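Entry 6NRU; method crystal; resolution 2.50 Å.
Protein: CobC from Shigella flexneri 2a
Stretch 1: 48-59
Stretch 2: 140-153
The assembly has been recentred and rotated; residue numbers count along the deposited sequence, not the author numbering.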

ATOM      1  N   VAL A  48     -20.134  -3.761  -1.758  1.00 64.16           N
ATOM      2  CA  VAL A  48     -19.297  -3.812  -2.950  1.00 59.95           C
ATOM      3  C   VAL A  48     -18.941  -5.269  -3.212  1.00 57.81           C
ATOM      4  O   VAL A  48     -18.274  -5.913  -2.395  1.00 54.53           O
ATOM      5  CB  VAL A  48     -18.036  -2.953  -2.788  1.00 55.82           C
ATOM      6  CG1 VAL A  48     -17.147  -3.095  -4.011  1.00 54.91           C
ATOM      7  CG2 VAL A  48     -18.414  -1.496  -2.561  1.00 53.71           C
ATOM      8  N   SER A  49     -19.388  -5.791  -4.352  1.00 59.51           N
ATOM      9  CA  SER A  49     -19.233  -7.207  -4.677  1.00 61.15           C
ATOM     10  C   SER A  49     -17.854  -7.431  -5.284  1.00 58.84           C
ATOM     11  O   SER A  49     -17.667  -7.391  -6.501  1.00 59.36           O
ATOM     12  CB  SER A  49     -20.336  -7.664  -5.622  1.00 65.95           C
ATOM     13  OG  SER A  49     -20.617  -6.666  -6.588  1.00 67.62           O
ATOM     14  N   PHE A  50     -16.876  -7.676  -4.419  1.00 56.03           N
ATOM     15  CA  PHE A  50     -15.550  -8.045  -4.886  1.00 54.88           C
ATOM     16  C   PHE A  50     -15.552  -9.472  -5.423  1.00 54.75           C
ATOM     17  O   PHE A  50     -16.360 -10.315  -5.019  1.00 55.32           O
ATOM     18  CB  PHE A  50     -14.523  -7.925  -3.760  1.00 53.21           C
ATOM     19  CG  PHE A  50     -14.479  -6.570  -3.110  1.00 52.37           C
ATOM     20  CD1 PHE A  50     -13.782  -5.528  -3.697  1.00 50.22           C
ATOM     21  CD2 PHE A  50     -15.125  -6.345  -1.905  1.00 53.35           C
ATOM     22  CE1 PHE A  50     -13.738  -4.287  -3.097  1.00 50.09           C
ATOM     23  CE2 PHE A  50     -15.083  -5.104  -1.301  1.00 52.70           C
ATOM     24  CZ  PHE A  50     -14.388  -4.074  -1.897  1.00 50.96           C
ATOM     25  N   ASP A  51     -14.635  -9.734  -6.350  1.00 53.77           N
ATOM     26  CA  ASP A  51     -14.395 -11.079  -6.849  1.00 55.20           C
ATOM     27  C   ASP A  51     -12.938 -11.490  -6.715  1.00 54.89           C
ATOM     28  O   ASP A  51     -12.583 -12.602  -7.127  1.00 58.47           O
ATOM     29  CB  ASP A  51     -14.840 -11.199  -8.314  1.00 56.49           C
ATOM     30  CG  ASP A  51     -14.446  -9.997  -9.146  1.00 57.44           C
ATOM     31  OD1 ASP A  51     -14.907  -9.900 -10.304  1.00 59.52           O
ATOM     32  OD2 ASP A  51     -13.678  -9.150  -8.644  1.00 56.59           O
ATOM     33  N   LEU A  52     -12.090 -10.636  -6.146  1.00 51.69           N
ATOM     34  CA  LEU A  52     -10.681 -10.952  -5.973  1.00 50.29           C
ATOM     35  C   LEU A  52     -10.100 -10.029  -4.912  1.00 48.66           C
ATOM     36  O   LEU A  52     -10.467  -8.855  -4.838  1.00 49.91           O
ATOM     37  CB  LEU A  52      -9.911 -10.801  -7.290  1.00 38.61           C
ATOM     38  CG  LEU A  52      -8.460 -11.285  -7.276  1.00 37.60           C
ATOM     39  CD1 LEU A  52      -8.387 -12.774  -6.948  1.00 38.35           C
ATOM     40  CD2 LEU A  52      -7.790 -10.990  -8.604  1.00 37.90           C
ATOM     41  N   VAL A  53      -9.202 -10.567  -4.091  1.00 45.82           N
ATOM     42  CA  VAL A  53      -8.484  -9.785  -3.091  1.00 41.62           C
ATOM     43  C   VAL A  53      -6.996 -10.063  -3.260  1.00 41.48           C
ATOM     44  O   VAL A  53      -6.567 -11.220  -3.207  1.00 43.01           O
ATOM     45  CB  VAL A  53      -8.930 -10.112  -1.656  1.00 38.09           C
ATOM     46  CG1 VAL A  53      -8.091  -9.328  -0.660  1.00 34.97           C
ATOM     47  CG2 VAL A  53     -10.410  -9.803  -1.471  1.00 38.48           C
ATOM     48  N   LEU A  54      -6.217  -9.009  -3.474  1.00 40.55           N
ATOM     49  CA  LEU A  54      -4.766  -9.094  -3.544  1.00 40.59           C
ATOM     50  C   LEU A  54      -4.186  -8.334  -2.361  1.00 42.90           C
ATOM     51  O   LEU A  54      -4.543  -7.174  -2.127  1.00 44.92           O
ATOM     52  CB  LEU A  54      -4.240  -8.518  -4.859  1.00 39.18           C
ATOM     53  CG  LEU A  54      -4.965  -8.966  -6.131  1.00 39.33           C
ATOM     54  CD1 LEU A  54      -4.398  -8.255  -7.349  1.00 38.98           C
ATOM     55  CD2 LEU A  54      -4.874 -10.472  -6.300  1.00 40.40           C
ATOM     56  N   CYS A  55      -3.301  -8.984  -1.616  1.00 42.27           N
ATOM     57  CA  CYS A  55      -2.817  -8.456  -0.352  1.00 41.07           C
ATOM     58  C   CYS A  55      -1.305  -8.608  -0.269  1.00 42.01           C
ATOM     59  O   CYS A  55      -0.723  -9.527  -0.852  1.00 43.61           O
ATOM     60  CB  CYS A  55      -3.492  -9.174   0.826  1.00 39.93           C
ATOM     61  SG  CYS A  55      -3.087  -8.532   2.452  1.00 39.72           S
ATOM     62  N   SER A  56      -0.673  -7.692   0.454  1.00 41.33           N
ATOM     63  CA  SER A  56       0.756  -7.812   0.690  1.00 41.72           C
ATOM     64  C   SER A  56       1.028  -8.916   1.708  1.00 42.30           C
ATOM     65  O   SER A  56       0.138  -9.354   2.442  1.00 41.94           O
ATOM     66  CB  SER A  56       1.337  -6.483   1.172  1.00 41.00           C
ATOM     67  OG  SER A  56       1.473  -6.464   2.580  1.00 40.96           O
ATOM     68  N   GLU A  57       2.283  -9.371   1.738  1.00 44.05           N
ATOM     69  CA  GLU A  57       2.662 -10.439   2.661  1.00 45.38           C
ATOM     70  C   GLU A  57       2.638  -9.972   4.110  1.00 46.47           C
ATOM     71  O   GLU A  57       2.355 -10.773   5.010  1.00 48.05           O
ATOM     72  CB  GLU A  57       4.056 -10.968   2.325  1.00 45.74           C
ATOM     73  CG  GLU A  57       4.216 -11.527   0.930  1.00 47.58           C
ATOM     74  CD  GLU A  57       5.598 -12.106   0.704  1.00 50.65           C
ATOM     75  OE1 GLU A  57       6.561 -11.622   1.338  1.00 51.51           O
ATOM     76  OE2 GLU A  57       5.722 -13.051  -0.099  1.00 52.62           O
ATOM     77  N   LEU A  58       2.939  -8.696   4.354  1.00 44.70           N
ATOM     78  CA  LEU A  58       3.113  -8.212   5.716  1.00 44.40           C
ATOM     79  C   LEU A  58       1.807  -8.310   6.493  1.00 47.15           C
ATOM     80  O   LEU A  58       0.733  -7.975   5.986  1.00 46.70           O
ATOM     81  CB  LEU A  58       3.628  -6.775   5.699  1.00 41.34           C
ATOM     82  CG  LEU A  58       4.877  -6.561   4.839  1.00 38.21           C
ATOM     83  CD1 LEU A  58       5.395  -5.151   5.003  1.00 37.78           C
ATOM     84  CD2 LEU A  58       5.955  -7.569   5.197  1.00 37.59           C
ATOM     85  N   GLU A  59       1.910  -8.778   7.741  1.00 62.77           N
ATOM     86  CA  GLU A  59       0.718  -9.175   8.483  1.00 62.56           C
ATOM     87  C   GLU A  59      -0.183  -7.991   8.804  1.00 60.67           C
ATOM     88  O   GLU A  59      -1.398  -8.168   8.947  1.00 59.97           O
ATOM     89  CB  GLU A  59       1.116  -9.909   9.763  1.00 64.77           C
ATOM     90  CG  GLU A  59       0.137 -11.002  10.154  1.00 66.14           C
ATOM     91  CD  GLU A  59       0.041 -12.089   9.105  1.00 67.38           C
ATOM     92  OE1 GLU A  59      -1.061 -12.654   8.935  1.00 68.08           O
ATOM     93  OE2 GLU A  59       1.067 -12.383   8.454  1.00 68.54           O
ATOM     94  N   GLU A 140      -3.264 -10.624 -16.289  1.00 57.24           N
ATOM     95  CA  GLU A 140      -3.555 -11.965 -15.810  1.00 58.23           C
ATOM     96  C   GLU A 140      -4.847 -12.019 -15.000  1.00 55.38           C
ATOM     97  O   GLU A 140      -5.444 -13.093 -14.879  1.00 58.51           O
ATOM     98  CB  GLU A 140      -2.341 -12.469 -15.021  1.00 60.49           C
ATOM     99  CG  GLU A 140      -2.607 -13.286 -13.776  1.00 64.08           C
ATOM    100  CD  GLU A 140      -1.357 -13.435 -12.922  1.00 66.06           C
ATOM    101  OE1 GLU A 140      -0.254 -13.109 -13.415  1.00 66.57           O
ATOM    102  OE2 GLU A 140      -1.472 -13.895 -11.768  1.00 67.12           O
ATOM    103  N   TYR A 141      -5.321 -10.882 -14.487  1.00 50.47           N
ATOM    104  CA  TYR A 141      -6.591 -10.808 -13.779  1.00 49.62           C
ATOM    105  C   TYR A 141      -7.708 -10.220 -14.636  1.00 49.91           C
ATOM    106  O   TYR A 141      -8.694  -9.714 -14.089  1.00 48.80           O
ATOM    107  CB  TYR A 141      -6.444  -9.981 -12.504  1.00 47.23           C
ATOM    108  CG  TYR A 141      -5.290 -10.395 -11.633  1.00 50.37           C
ATOM    109  CD1 TYR A 141      -5.310 -11.604 -10.953  1.00 53.72           C
ATOM    110  CD2 TYR A 141      -4.179  -9.574 -11.484  1.00 49.20           C
ATOM    111  CE1 TYR A 141      -4.256 -11.985 -10.150  1.00 54.04           C
ATOM    112  CE2 TYR A 141      -3.120  -9.949 -10.685  1.00 49.17           C
ATOM    113  CZ  TYR A 141      -3.165 -11.156 -10.020  1.00 51.54           C
ATOM    114  OH  TYR A 141      -2.113 -11.537  -9.222  1.00 52.09           O
ATOM    115  N   GLN A 142      -7.581 -10.289 -15.963  1.00 51.93           N
ATOM    116  CA  GLN A 142      -8.504  -9.599 -16.859  1.00 53.30           C
ATOM    117  C   GLN A 142      -9.948 -10.070 -16.726  1.00 58.22           C
ATOM    118  O   GLN A 142     -10.850  -9.374 -17.207  1.00 60.54           O
ATOM    119  CB  GLN A 142      -8.047  -9.771 -18.305  1.00 55.94           C
ATOM    120  CG  GLN A 142      -8.150 -11.192 -18.810  1.00 60.35           C
ATOM    121  CD  GLN A 142      -7.454 -11.389 -20.139  1.00 62.44           C
ATOM    122  OE1 GLN A 142      -7.051 -12.503 -20.480  1.00 62.81           O
ATOM    123  NE2 GLN A 142      -7.311 -10.310 -20.901  1.00 60.02           N
ATOM    124  N   HIS A 143     -10.195 -11.214 -16.097  1.00 60.74           N
ATOM    125  CA  HIS A 143     -11.546 -11.748 -15.982  1.00 64.74           C
ATOM    126  C   HIS A 143     -12.251 -11.322 -14.700  1.00 63.93           C
ATOM    127  O   HIS A 143     -13.366 -11.787 -14.441  1.00 67.16           O
ATOM    128  CB  HIS A 143     -11.511 -13.275 -16.074  1.00 68.87           C
ATOM    129  CG  HIS A 143     -11.006 -13.781 -17.388  1.00 71.41           C
ATOM    130  ND1 HIS A 143     -10.502 -15.054 -17.554  1.00 75.50           N
ATOM    131  CD2 HIS A 143     -10.926 -13.184 -18.601  1.00 71.32           C
ATOM    132  CE1 HIS A 143     -10.132 -15.218 -18.812  1.00 78.08           C
ATOM    133  NE2 HIS A 143     -10.379 -14.098 -19.468  1.00 75.68           N
ATOM    134  N   TYR A 144     -11.639 -10.452 -13.904  1.00 59.91           N
ATOM    135  CA  TYR A 144     -12.233  -9.954 -12.676  1.00 59.68           C
ATOM    136  C   TYR A 144     -12.680  -8.511 -12.865  1.00 61.53           C
ATOM    137  O   TYR A 144     -12.133  -7.775 -13.693  1.00 60.58           O
ATOM    138  CB  TYR A 144     -11.248 -10.063 -11.506  1.00 54.94           C
ATOM    139  CG  TYR A 144     -10.816 -11.485 -11.220  1.00 56.08           C
ATOM    140  CD1 TYR A 144     -11.478 -12.257 -10.275  1.00 57.64           C
ATOM    141  CD2 TYR A 144      -9.753 -12.058 -11.907  1.00 56.32           C
ATOM    142  CE1 TYR A 144     -11.091 -13.560 -10.017  1.00 60.10           C
ATOM    143  CE2 TYR A 144      -9.360 -13.359 -11.657  1.00 59.21           C
ATOM    144  CZ  TYR A 144     -10.030 -14.105 -10.711  1.00 62.02           C
ATOM    145  OH  TYR A 144      -9.635 -15.401 -10.461  1.00 67.61           O
ATOM    146  N   GLN A 145     -13.690  -8.113 -12.093  1.00 64.59           N
ATOM    147  CA  GLN A 145     -14.313  -6.803 -12.230  1.00 65.29           C
ATOM    148  C   GLN A 145     -14.032  -5.864 -11.068  1.00 61.26           C
ATOM    149  O   GLN A 145     -13.854  -4.664 -11.287  1.00 59.91           O
ATOM    150  CB  GLN A 145     -15.831  -6.955 -12.392  1.00 71.61           C
ATOM    151  CG  GLN A 145     -16.269  -7.389 -13.786  1.00 76.77           C
ATOM    152  CD  GLN A 145     -17.601  -8.123 -13.784  1.00 84.91           C
ATOM    153  OE1 GLN A 145     -17.787  -9.100 -14.512  1.00 89.94           O
ATOM    154  NE2 GLN A 145     -18.537  -7.651 -12.968  1.00 86.97           N
ATOM    155  N   ASN A 146     -13.990  -6.370  -9.835  1.00 58.13           N
ATOM    156  CA  ASN A 146     -13.795  -5.541  -8.643  1.00 55.96           C
ATOM    157  C   ASN A 146     -12.734  -6.196  -7.766  1.00 53.21           C
ATOM    158  O   ASN A 146     -13.048  -7.010  -6.894  1.00 56.39           O
ATOM    159  CB  ASN A 146     -15.106  -5.345  -7.889  1.00 60.41           C
ATOM    160  CG  ASN A 146     -16.102  -4.508  -8.667  1.00 62.96           C
ATOM    161  OD1 ASN A 146     -16.043  -3.277  -8.655  1.00 60.58           O
ATOM    162  ND2 ASN A 146     -17.023  -5.174  -9.355  1.00 67.72           N
ATOM    163  N   ILE A 147     -11.481  -5.823  -7.993  1.00 47.45           N
ATOM    164  CA  ILE A 147     -10.344  -6.371  -7.267  1.00 43.65           C
ATOM    165  C   ILE A 147      -9.998  -5.419  -6.132  1.00 40.77           C
ATOM    166  O   ILE A 147      -9.740  -4.231  -6.363  1.00 39.32           O
ATOM    167  CB  ILE A 147      -9.140  -6.583  -8.197  1.00 40.78           C
ATOM    168  CG1 ILE A 147      -9.562  -7.378  -9.435  1.00 41.95           C
ATOM    169  CG2 ILE A 147      -8.008  -7.270  -7.456  1.00 39.81           C
ATOM    170  CD1 ILE A 147      -8.492  -7.472 -10.497  1.00 40.42           C
ATOM    171  N   LEU A 148      -9.999  -5.934  -4.906  1.00 40.46           N
ATOM    172  CA  LEU A 148      -9.594  -5.164  -3.739  1.00 37.71           C
ATOM    173  C   LEU A 148      -8.111  -5.389  -3.475  1.00 37.22           C
ATOM    174  O   LEU A 148      -7.649  -6.534  -3.432  1.00 39.69           O
ATOM    175  CB  LEU A 148     -10.412  -5.567  -2.512  1.00 37.89           C
ATOM    176  CG  LEU A 148      -9.874  -5.064  -1.171  1.00 35.07           C
ATOM    177  CD1 LEU A 148     -10.005  -3.546  -1.062  1.00 32.67           C
ATOM    178  CD2 LEU A 148     -10.571  -5.759  -0.015  1.00 37.38           C
ATOM    179  N   ILE A 149      -7.372  -4.298  -3.294  1.00 34.20           N
ATOM    180  CA  ILE A 149      -5.936  -4.349  -3.044  1.00 32.58           C
ATOM    181  C   ILE A 149      -5.672  -3.786  -1.655  1.00 32.95           C
ATOM    182  O   ILE A 149      -5.989  -2.621  -1.380  1.00 32.91           O
ATOM    183  CB  ILE A 149      -5.145  -3.575  -4.108  1.00 30.61           C
ATOM    184  CG1 ILE A 149      -5.341  -4.218  -5.479  1.00 31.31           C
ATOM    185  CG2 ILE A 149      -3.670  -3.518  -3.736  1.00 24.22           C
ATOM    186  CD1 ILE A 149      -4.459  -3.630  -6.553  1.00 30.98           C
ATOM    187  N   VAL A 150      -5.091  -4.608  -0.786  1.00 34.14           N
ATOM    188  CA  VAL A 150      -4.717  -4.206   0.566  1.00 33.97           C
ATOM    189  C   VAL A 150      -3.197  -4.135   0.610  1.00 34.72           C
ATOM    190  O   VAL A 150      -2.514  -5.163   0.512  1.00 37.00           O
ATOM    191  CB  VAL A 150      -5.257  -5.177   1.626  1.00 35.15           C
ATOM    192  CG1 VAL A 150      -5.017  -4.623   3.021  1.00 35.21           C
ATOM    193  CG2 VAL A 150      -6.739  -5.450   1.397  1.00 35.68           C
ATOM    194  N   SER A 151      -2.663  -2.924   0.759  1.00 33.77           N
ATOM    195  CA  SER A 151      -1.219  -2.736   0.707  1.00 33.01           C
ATOM    196  C   SER A 151      -0.776  -1.574   1.588  1.00 34.22           C
ATOM    197  O   SER A 151      -1.347  -1.344   2.661  1.00 36.75           O
ATOM    198  CB  SER A 151      -0.764  -2.512  -0.736  1.00 30.65           C
ATOM    199  OG  SER A 151       0.643  -2.636  -0.852  1.00 31.17           O
ATOM    200  N   HIS A 152       0.233  -0.833   1.135  1.00 32.39           N
ATOM    201  CA  HIS A 152       0.896   0.185   1.935  1.00 31.28           C
ATOM    202  C   HIS A 152       0.906   1.511   1.191  1.00 30.60           C
ATOM    203  O   HIS A 152       0.559   1.597   0.010  1.00 28.66           O
ATOM    204  CB  HIS A 152       2.326  -0.244   2.285  1.00 31.24           C
ATOM    205  CG  HIS A 152       2.412  -1.626   2.849  1.00 30.55           C
ATOM    206  ND1 HIS A 152       2.395  -1.878   4.203  1.00 31.77           N
ATOM    207  CD2 HIS A 152       2.499  -2.834   2.243  1.00 30.71           C
ATOM    208  CE1 HIS A 152       2.475  -3.181   4.408  1.00 32.63           C
ATOM    209  NE2 HIS A 152       2.539  -3.784   3.234  1.00 31.95           N
ATOM    210  N   GLN A 153       1.327   2.554   1.909  1.00 38.18           N
ATOM    211  CA  GLN A 153       1.272   3.910   1.372  1.00 40.73           C
ATOM    212  C   GLN A 153       2.173   4.064   0.150  1.00 40.42           C
ATOM    213  O   GLN A 153       1.759   4.618  -0.875  1.00 36.81           O
ATOM    214  CB  GLN A 153       1.659   4.909   2.463  1.00 45.14           C
ATOM    215  CG  GLN A 153       1.002   6.267   2.331  1.00 49.23           C
ATOM    216  CD  GLN A 153       1.497   7.027   1.121  1.00 53.74           C
ATOM    217  OE1 GLN A 153       0.710   7.604   0.371  1.00 54.16           O
ATOM    218  NE2 GLN A 153       2.812   7.021   0.917  1.00 56.58           N
TER
HETATM  219  O   HOH W   1     -17.944  -8.081  -8.990  1.00 22.92           O

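A strand through Val53 and Leu54 runs parallel to the strand Asn146 to Ser151, and their backbones are laced together by hydrogen bonds that run alternately in each direction. Leu148 N donates to Leu52 O (3.0 Å), Leu54 N to Leu148 O (2.9 Å), Val150 N to Leu54 O (2.9 Å) and Ser56 N to Val150 O (3.1 Å). The side chains of the paired residues alternate between the two faces, and those positions are buried, which suits leucine, isoleucine and valine.

The ladder begins with an aspartate. Asp51 adopts chi1 of 42°, a p rotamer, which brings its carboxylate to the backbone where the second strand begins. Gln145 N donates to Asp51 OD1 (2.8 Å) and Asn146 N to Asp51 OD2 (3.0 Å), so each carboxylate oxygen takes one of two consecutive amides. A short carboxylate is well suited to this task, since it offers two acceptors on a side chain with little freedom. The backbone of the same residue answers in the other direction, Asp51 N donating to Asn146 O (3.2 Å). Asp51 OD2 and Asn146 O, both acceptors, lie 2.8 Å apart without a hydrogen bond.

Nearby, one water donates to Ser49 O (2.6 Å) and accepts from Asn146 ND2 (3.1 Å). Asn146, with chi1 m, thus binds through its amide nitrogen here, while its OD1 is satisfied elsewhere in the structure.

On one face of the sheet, Leu52 and Leu54 meet Ile147 and two tyrosines. Leu52, in the t, p rotamer, lays CD2 over the face of the Tyr144 ring, 4.0 Å from CD2 to the ring centroid and only 10° off the normal; the same CD2 lies 3.5 Å from Tyr141 CD1. Leu54 takes the other common leucine rotamer, m, t, and sets its CD1 over a face of the Tyr141 ring, 4.3 Å from the centroid, while its CG packs 3.7 Å from Ile147 CG2. Methyl groups make good partners for the flat faces of aromatic rings. Tyr141 and Tyr144 are the ends of a type I turn, with Tyr144 N donating to Tyr141 O (3.0 Å); both have chi1 m.

The other face bears Val53, Cys55, Leu148 and Val150. Val53 CG2 is 4.3 Å from Leu148 CD2, and Cys55 SG is 4.1 Å from Val150 CB. Leu148, again t, p, also packs its CB 3.6 Å from Phe50 CD1.

Beyond the ladder, the CA-to-CB bond of His152 points sideways, but with chi1 m its ring comes nearer, and Ser56 OG and His152 NE2 form a 3.0 Å hydrogen bond in which either may donate. Ser56 chi1, at 98°, lies between wells; its OG also accepts a weak bond from Leu58 N (3.2 Å). Leu58 CD1 completes the site, 3.6 Å from His152 CE1.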